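Local structure of arylesterase (Sulfolobus solfataricus, 5L2P) at the interface of chains A and B. The protein hydrolyses aromatic esters such as phenyl acetate and aryl dialkyl phosphates such as paraoxon, as a serine esterase of broad substrate specificity. Coordinates in Å, arbitrary orientation; residue numbers count along the deposited sequence, not the author numbering. Chains: chain A/B, Arylesterase.

Contact 1: the interface of chains A and B. Residues chain A 190, 199, 208-209; chain B 232, 234-235, 263, 266.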
loop_
_atom_site.group_PDB
_atom_site.type_symbol
_atom_site.label_atom_id
_atom_site.label_comp_id
_atom_site.label_asym_id
_atom_site.label_seq_id
_atom_site.Cartn_x
_atom_site.Cartn_y
_atom_site.Cartn_z
ATOM N N LEU A 190 -7.279 11.890 -8.528
ATOM C CA LEU A 190 -6.147 12.704 -8.092
ATOM C C LEU A 190 -5.509 12.241 -6.775
ATOM O O LEU A 190 -4.406 12.672 -6.428
ATOM C CB LEU A 190 -6.594 14.138 -7.944
ATOM C CG LEU A 190 -7.233 14.753 -9.203
ATOM C CD1 LEU A 190 -7.663 16.176 -8.939
ATOM C CD2 LEU A 190 -6.336 14.709 -10.445
ATOM N N ARG A 199 2.657 8.321 -12.182
ATOM C CA ARG A 199 2.162 9.218 -13.214
ATOM C C ARG A 199 3.313 9.816 -14.026
ATOM O O ARG A 199 3.141 10.832 -14.661
ATOM C CB ARG A 199 1.309 10.327 -12.581
ATOM C CG ARG A 199 2.107 11.207 -11.655
ATOM C CD ARG A 199 1.286 12.343 -11.074
ATOM N NE ARG A 199 2.160 13.477 -10.795
ATOM C CZ ARG A 199 1.870 14.731 -11.053
ATOM N NH1 ARG A 199 0.688 15.047 -11.581
ATOM N NH2 ARG A 199 2.759 15.660 -10.764
ATOM N N LEU A 208 -1.378 16.501 -13.772
ATOM C CA LEU A 208 -2.505 16.781 -12.859
ATOM C C LEU A 208 -2.733 18.282 -12.760
ATOM O O LEU A 208 -1.789 19.043 -12.852
ATOM C CB LEU A 208 -2.237 16.187 -11.471
ATOM C CG LEU A 208 -2.043 14.658 -11.372
ATOM C CD1 LEU A 208 -1.799 14.234 -9.911
ATOM C CD2 LEU A 208 -3.163 13.833 -11.976
ATOM N N PRO A 209 -3.968 18.725 -12.536
ATOM C CA PRO A 209 -5.170 17.934 -12.250
ATOM C C PRO A 209 -5.845 17.300 -13.470
ATOM O O PRO A 209 -6.410 16.204 -13.351
ATOM C CB PRO A 209 -6.118 18.955 -11.583
ATOM C CG PRO A 209 -5.720 20.243 -12.177
ATOM C CD PRO A 209 -4.226 20.171 -12.424
ATOM N N LEU B 232 -7.537 20.043 -4.069
ATOM C CA LEU B 232 -6.637 19.139 -4.782
ATOM C C LEU B 232 -6.814 19.306 -6.303
ATOM O O LEU B 232 -5.890 19.066 -7.071
ATOM C CB LEU B 232 -6.893 17.684 -4.353
ATOM C CG LEU B 232 -5.727 16.686 -4.277
ATOM C CD1 LEU B 232 -6.189 15.280 -3.958
ATOM C CD2 LEU B 232 -5.060 16.592 -5.585
ATOM N N ALA B 234 -7.199 22.065 -7.800
ATOM C CA ALA B 234 -6.672 23.366 -8.223
ATOM C C ALA B 234 -5.575 23.196 -9.249
ATOM O O ALA B 234 -4.719 22.345 -9.098
ATOM C CB ALA B 234 -6.137 24.179 -7.032
ATOM N N GLU B 235 -5.602 24.043 -10.273
ATOM C CA GLU B 235 -4.599 23.985 -11.333
ATOM C C GLU B 235 -3.234 24.410 -10.841
ATOM O O GLU B 235 -2.238 23.815 -11.208
ATOM C CB GLU B 235 -5.039 24.798 -12.557
ATOM C CG GLU B 235 -5.908 23.970 -13.515
ATOM C CD GLU B 235 -5.092 23.155 -14.558
ATOM O OE1 GLU B 235 -3.823 23.204 -14.521
ATOM O OE2 GLU B 235 -5.720 22.470 -15.427
ATOM N N ARG B 263 1.619 17.279 -3.958
ATOM C CA ARG B 263 1.384 18.345 -4.933
ATOM C C ARG B 263 1.982 19.648 -4.505
ATOM O O ARG B 263 2.468 20.402 -5.348
ATOM C CB ARG B 263 -0.118 18.505 -5.221
ATOM C CG ARG B 263 -0.533 17.424 -6.206
ATOM C CD ARG B 263 -1.962 17.443 -6.707
ATOM N NE ARG B 263 -2.471 18.740 -7.191
ATOM C CZ ARG B 263 -2.091 19.343 -8.293
ATOM N NH1 ARG B 263 -1.146 18.781 -8.988
ATOM N NH2 ARG B 263 -2.614 20.523 -8.631
ATOM N N GLU B 266 5.793 19.328 -5.130
ATOM C CA GLU B 266 6.107 19.481 -6.537
ATOM C C GLU B 266 5.969 20.920 -6.989
ATOM O O GLU B 266 6.644 21.314 -7.933
ATOM C CB GLU B 266 5.159 18.671 -7.382
ATOM C CG GLU B 266 5.429 17.194 -7.379
ATOM C CD GLU B 266 4.400 16.451 -8.235
ATOM O OE1 GLU B 266 3.159 16.632 -7.956
ATOM O OE2 GLU B 266 4.839 15.701 -9.179
#
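A:Arg199 sends CG into the crowded position between its backbone N and carbonyl carbon (chi1 64°) and runs extended as far as NE, while B:Glu266 turns CG away from its own carbonyl carbon (chi1 -76°) and stretches out from the opposite direction; its OE2 reaches the edge of the A:Arg199 guanidinium. The pair lies between two copies of a GDXG-family serine esterase with the alpha/beta hydrolase fold; B:Glu266 closes helix 254-266, and A:Arg199 sits in a loop. Their salt bridge is also a hydrogen bond, from A:Arg199 NH2 to B:Glu266 OE2 at 2.6 Å. The oxygen lies close to the guanidinium plane and is approached on its syn side, although the two flat groups are turned 60° against each other. B:Glu266 OE1 also lies 3.0 Å from A:Arg199 NH2 but is not aligned with an N-H. One turn earlier on the helix, B:Arg263 lays its guanidinium beside the loop of A:Leu208 and A:Pro209, with NH1 3.8 Å from A:Leu208 CB. Its NH1 comes within 4.9 Å of A:Arg199 NH1; B:Glu266 probably offsets part of this like charge. A:Pro209, which follows a cis peptide bond, sets the CG-CD edge of its ring against B:Glu235, whose chain crosses it at about a right angle. The carboxylate of B:Glu235 turns a face toward that edge, and its carbon CD is 3.8 Å from A:Pro209 CD, which stands almost straight above the carboxylate plane. Beyond the proline, A:Leu190 meets B:Leu232 of the 3-10 helix 231-233, CB against CD2 at 3.7 Å. A methyl of A:Leu190, CD1, also rests 3.9 Å from the backbone O of B:Leu232, a contact with the carbonyl group.

Contact 2: the interface of chains A and B. Residues chain A 187, 232, 256, 259; chain B 190-191, 196.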
loop_
_atom_site.group_PDB
_atom_site.type_symbol
_atom_site.label_atom_id
_atom_site.label_comp_id
_atom_site.label_asym_id
_atom_site.label_seq_id
_atom_site.Cartn_x
_atom_site.Cartn_y
_atom_site.Cartn_z
ATOM N N TYR A 187 -12.365 7.270 -13.879
ATOM C CA TYR A 187 -12.534 8.406 -12.974
ATOM C C TYR A 187 -11.357 9.387 -13.073
ATOM O O TYR A 187 -10.240 8.995 -13.435
ATOM C CB TYR A 187 -12.623 7.885 -11.503
ATOM C CG TYR A 187 -13.012 8.952 -10.501
ATOM C CD1 TYR A 187 -14.243 9.598 -10.600
ATOM C CD2 TYR A 187 -12.151 9.338 -9.471
ATOM C CE1 TYR A 187 -14.600 10.611 -9.730
ATOM C CE2 TYR A 187 -12.534 10.315 -8.538
ATOM C CZ TYR A 187 -13.765 10.953 -8.682
ATOM O OH TYR A 187 -14.208 11.964 -7.831
ATOM N N LEU A 232 -17.171 5.505 -12.526
ATOM C CA LEU A 232 -17.005 5.295 -11.102
ATOM C C LEU A 232 -17.939 6.228 -10.280
ATOM O O LEU A 232 -18.319 5.888 -9.175
ATOM C CB LEU A 232 -15.534 5.489 -10.715
ATOM C CG LEU A 232 -15.130 4.907 -9.372
ATOM C CD1 LEU A 232 -15.301 3.398 -9.295
ATOM C CD2 LEU A 232 -13.690 5.287 -9.081
ATOM N N GLN A 256 -7.960 3.185 -9.412
ATOM C CA GLN A 256 -9.327 3.445 -9.902
ATOM C C GLN A 256 -9.964 2.217 -10.526
ATOM O O GLN A 256 -11.163 1.982 -10.330
ATOM C CB GLN A 256 -9.391 4.624 -10.898
ATOM C CG GLN A 256 -8.709 4.425 -12.221
ATOM C CD GLN A 256 -8.574 5.737 -12.985
ATOM O OE1 GLN A 256 -9.385 6.071 -13.873
ATOM N NE2 GLN A 256 -7.549 6.495 -12.642
ATOM N N ALA A 259 -10.870 -0.053 -7.641
ATOM C CA ALA A 259 -12.062 0.571 -7.084
ATOM C C ALA A 259 -13.352 0.272 -7.820
ATOM O O ALA A 259 -14.383 0.032 -7.207
ATOM C CB ALA A 259 -11.862 2.068 -7.036
ATOM N N LEU B 190 -12.745 8.831 -4.933
ATOM C CA LEU B 190 -13.481 7.578 -5.019
ATOM C C LEU B 190 -12.581 6.362 -5.304
ATOM O O LEU B 190 -13.039 5.191 -5.277
ATOM C CB LEU B 190 -14.496 7.701 -6.132
ATOM C CG LEU B 190 -15.497 8.865 -6.113
ATOM C CD1 LEU B 190 -16.388 8.839 -7.353
ATOM C CD2 LEU B 190 -16.319 8.845 -4.824
ATOM N N ALA B 191 -11.311 6.609 -5.609
ATOM C CA ALA B 191 -10.498 5.590 -6.259
ATOM C C ALA B 191 -9.376 5.099 -5.364
ATOM O O ALA B 191 -8.833 4.052 -5.592
ATOM C CB ALA B 191 -9.974 6.082 -7.630
ATOM N N ASN B 196 -11.654 3.237 -0.107
ATOM C CA ASN B 196 -12.422 2.027 -0.318
ATOM C C ASN B 196 -12.269 1.006 0.810
ATOM O O ASN B 196 -13.173 0.262 1.048
ATOM C CB ASN B 196 -12.007 1.415 -1.639
ATOM C CG ASN B 196 -12.534 2.207 -2.834
ATOM O OD1 ASN B 196 -13.730 2.114 -3.168
ATOM N ND2 ASN B 196 -11.654 2.990 -3.485
#
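The loop that carries B:Leu190 and B:Ala191, just ahead of the short helix starting at residue 193, packs against A:Tyr187, the 3-10 helix 231-233 and the first turns of helix 254-266 in the alpha/beta hydrolase fold of chain A. B:Leu190 crosses the side chain of A:Tyr187 at about a right angle. Its CD1 methyl lies over the ring near the CE1-CZ rim, 3.5 Å from A:Tyr187 CE1, and its CG stands above CZ of A:Tyr187 at 3.7 Å. B:Leu190 CB is over the same face, displaced toward the rim, and the leucine thereby covers the hydroxyl half of that face. With CG anti to the backbone N (chi1 -171°), A:Tyr187 swings its ring to the side where B:Leu190 can lie across it. A:Leu232 slides past B:Leu190 in the opposite direction and brings its CD2 methyl to 3.9 Å from B:Leu190 CB; the tyrosine and this methyl thus both pack on the stem of the same leucine. The next residue, B:Ala191, points its methyl at the start of helix 254-266, where CB comes within 3.5 Å of A:Gln256 CA and also packs against the CB of that glutamine. The rest of the A:Gln256 side chain leads back into its own subunit: chi1 of 67° directs the chain toward A:Tyr187, and OE1 accepts a hydrogen bond from the tyrosine backbone N at 3.2 Å, the donor standing above the carbonyl plane. This tether probably helps to hold the tyrosine loop and the helix together behind the contact. Almost one turn further along the helix, A:Ala259 sets its CB against the amide of B:Asn196, 3.7 Å from ND2. That amide is fastened within chain B, where B:Asn196 ND2 donates to the backbone O of B:Leu190 at 3.2 Å with an angle of 155° at the hydrogen.

Contact 1 and contact 2 lie about 17 Å apart, measured between the centres of their C-alpha atoms, within one two-fold symmetric interface. Both use residues 190 and 232 and helix 254-266, with the chains exchanged: the loop of A supplies Leu190 in contact 1, that of B in contact 2. Each helix 254-266 therefore faces the other subunit's loop. The centre of contact 2 is about 12 Å from A:Asp251 and that of contact 1 about 18 Å from B:Ser156; these catalytic residues belong to neither patch. The enzyme is reported as a monomer: the interface may be crystal packing, and the structure alone shows no influence on catalysis.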